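Local coordinates for choline binding protein PCPA (Streptococcus pneumoniae, PDB 4CP6), which serves as a pneumococcal vaccine antigen, a choline-binding protein that probably attaches to cell-wall choline and presents a leucine-rich-repeat domain, at residues G114-I120 against F138-I144. Residues are numbered along the deposited sequence.
Sequences GSKAKTI and FSELEEI
An ST turn recurs 24 residues apart, with different serine rotamers: Ala-117 N donates to Ser-115 OG (chi1 t; 3.2 Å), and Leu-141 N to Ser-139 OG (chi1 p; 3.3 Å). The copies share a backbone path, starting at positive phi in Gly-114 (phi/psi 62°/11°) and Phe-138 (61°/21°) and ending extended at 119-120 and 143-144. This repetition marks successive coils of the BspA-type leucine-rich-repeat solenoid. The coils run parallel, with CA-CA separations of 5.0 Å for Lys-116/Glu-140 and 5.8 Å for Ile-120/Ile-144. Glu-140 N donates to Ser-115 O (2.8 Å, 167°) and Glu-142 N to Lys-118 O (2.7 Å, 167°); Glu-143 N reaches Lys-118 O weakly at 3.4 Å. Thr-119 OG1 donates to Glu-143 O (3.0 Å). Lys-118 (chi1-chi4 m, m, t, m) curls back so that NZ hydrogen-bonds to Lys-116 O (2.9 Å) and forms a salt bridge with Glu-140 OE1 (2.9 Å). On the buried side, Leu-141 CD1 meets Ile-120 CG1 at 3.6 Å, and Ile-144 CD1 lies 3.8 Å from Ile-120 CB. The serine hydroxyls also hydrogen-bond Tyr-94 and Ser-161 respectively, while strands 97-100 and 166-169 flank the pair in the parallel sheet, Ile-120 touching Ile-98 and Ile-144 touching Leu-167.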
loop_
_atom_site.group_PDB
_atom_site.type_symbol
_atom_site.label_atom_id
_atom_site.label_comp_id
_atom_site.label_asym_id
_atom_site.label_seq_id
_atom_site.Cartn_x
_atom_site.Cartn_y
_atom_site.Cartn_z
ATOM N N GLY A 114 6.783 3.535 16.244
ATOM C CA GLY A 114 6.356 2.581 17.260
ATOM C C GLY A 114 5.656 3.178 18.460
ATOM O O GLY A 114 5.438 2.467 19.456
ATOM N N SER A 115 5.282 4.464 18.394
ATOM C CA SER A 115 4.662 5.142 19.526
ATOM C C SER A 115 3.581 4.339 20.214
ATOM O O SER A 115 2.688 3.820 19.566
ATOM C CB SER A 115 4.099 6.491 19.089
ATOM O OG SER A 115 3.484 7.181 20.168
ATOM N N LYS A 116 3.625 4.294 21.549
ATOM C CA LYS A 116 2.584 3.606 22.306
ATOM C C LYS A 116 1.425 4.542 22.661
ATOM O O LYS A 116 0.465 4.092 23.302
ATOM C CB LYS A 116 3.178 3.018 23.579
ATOM C CG LYS A 116 4.100 1.851 23.285
ATOM C CD LYS A 116 4.622 1.271 24.586
ATOM C CE LYS A 116 3.565 0.628 25.441
ATOM N NZ LYS A 116 4.173 -0.036 26.634
ATOM N N ALA A 117 1.480 5.816 22.229
ATOM C CA ALA A 117 0.380 6.738 22.498
ATOM C C ALA A 117 -0.874 6.271 21.721
ATOM O O ALA A 117 -0.814 5.948 20.516
ATOM C CB ALA A 117 0.765 8.146 22.071
ATOM N N LYS A 118 -2.003 6.203 22.420
ATOM C CA LYS A 118 -3.258 5.778 21.797
ATOM C C LYS A 118 -3.867 6.928 21.012
ATOM O O LYS A 118 -4.634 6.715 20.064
ATOM C CB LYS A 118 -4.256 5.282 22.852
ATOM C CG LYS A 118 -3.709 4.186 23.771
ATOM C CD LYS A 118 -3.680 2.822 23.133
ATOM C CE LYS A 118 -2.859 1.827 23.920
ATOM N NZ LYS A 118 -1.411 1.903 23.574
ATOM N N THR A 119 -3.549 8.143 21.411
ATOM C CA THR A 119 -3.968 9.315 20.677
ATOM C C THR A 119 -2.893 10.377 20.654
ATOM O O THR A 119 -2.008 10.416 21.519
ATOM C CB THR A 119 -5.312 9.860 21.129
ATOM O OG1 THR A 119 -5.759 10.795 20.116
ATOM C CG2 THR A 119 -5.261 10.470 22.526
ATOM N N ILE A 120 -2.948 11.204 19.619
ATOM C CA ILE A 120 -2.114 12.365 19.403
ATOM C C ILE A 120 -3.096 13.486 19.299
ATOM O O ILE A 120 -4.009 13.426 18.446
ATOM C CB ILE A 120 -1.280 12.249 18.103
ATOM C CG1 ILE A 120 -0.319 11.061 18.140
ATOM C CG2 ILE A 120 -0.563 13.558 17.769
ATOM C CD1 ILE A 120 0.832 11.184 19.112
ATOM N N PHE A 138 4.306 1.485 12.671
ATOM C CA PHE A 138 4.237 0.488 13.755
ATOM C C PHE A 138 3.676 1.104 15.048
ATOM O O PHE A 138 3.868 0.548 16.136
ATOM C CB PHE A 138 5.619 -0.174 13.994
ATOM C CG PHE A 138 6.103 -0.931 12.777
ATOM C CD1 PHE A 138 5.685 -2.240 12.538
ATOM C CD2 PHE A 138 6.947 -0.326 11.849
ATOM C CE1 PHE A 138 6.131 -2.938 11.417
ATOM C CE2 PHE A 138 7.414 -1.039 10.735
ATOM C CZ PHE A 138 6.976 -2.321 10.509
ATOM N N SER A 139 2.957 2.237 14.947
ATOM C CA SER A 139 2.440 2.861 16.155
ATOM C C SER A 139 1.210 2.127 16.713
ATOM O O SER A 139 0.556 1.323 16.009
ATOM C CB SER A 139 2.097 4.323 15.914
ATOM O OG SER A 139 0.818 4.441 15.316
ATOM N N GLU A 140 0.885 2.437 17.981
ATOM C CA GLU A 140 -0.315 1.907 18.648
ATOM C C GLU A 140 -1.444 2.947 18.628
ATOM O O GLU A 140 -2.429 2.819 19.355
ATOM C CB GLU A 140 0.017 1.526 20.090
ATOM C CG GLU A 140 1.124 0.488 20.169
ATOM C CD GLU A 140 1.346 -0.146 21.526
ATOM O OE1 GLU A 140 0.454 -0.052 22.399
ATOM O OE2 GLU A 140 2.421 -0.757 21.706
ATOM N N LEU A 141 -1.322 3.965 17.750
ATOM C CA LEU A 141 -2.316 5.009 17.613
ATOM C C LEU A 141 -3.692 4.416 17.315
ATOM O O LEU A 141 -3.806 3.542 16.464
ATOM C CB LEU A 141 -1.894 5.881 16.423
ATOM C CG LEU A 141 -2.538 7.222 16.182
ATOM C CD1 LEU A 141 -2.375 8.140 17.408
ATOM C CD2 LEU A 141 -1.838 7.889 14.986
ATOM N N GLU A 142 -4.712 4.900 18.009
ATOM C CA GLU A 142 -6.068 4.447 17.757
ATOM C C GLU A 142 -6.877 5.487 17.058
ATOM O O GLU A 142 -7.762 5.129 16.293
ATOM C CB GLU A 142 -6.758 3.995 19.051
ATOM C CG GLU A 142 -6.003 2.812 19.634
ATOM C CD GLU A 142 -6.593 2.222 20.892
ATOM O OE1 GLU A 142 -7.542 2.818 21.448
ATOM O OE2 GLU A 142 -6.078 1.174 21.340
ATOM N N GLU A 143 -6.634 6.762 17.354
ATOM C CA GLU A 143 -7.394 7.870 16.779
ATOM C C GLU A 143 -6.511 9.084 16.598
ATOM O O GLU A 143 -5.715 9.415 17.488
ATOM C CB GLU A 143 -8.530 8.295 17.749
ATOM C CG GLU A 143 -9.710 7.334 17.805
ATOM C CD GLU A 143 -10.968 7.864 18.473
ATOM O OE1 GLU A 143 -10.940 8.999 19.002
ATOM O OE2 GLU A 143 -11.989 7.138 18.460
ATOM N N ILE A 144 -6.701 9.801 15.481
ATOM C CA ILE A 144 -5.996 11.050 15.238
ATOM C C ILE A 144 -6.808 11.897 14.282
ATOM O O ILE A 144 -7.371 11.378 13.303
ATOM C CB ILE A 144 -4.530 10.826 14.711
ATOM C CG1 ILE A 144 -3.673 12.125 14.766
ATOM C CG2 ILE A 144 -4.531 10.220 13.271
ATOM C CD1 ILE A 144 -2.167 11.929 14.448
#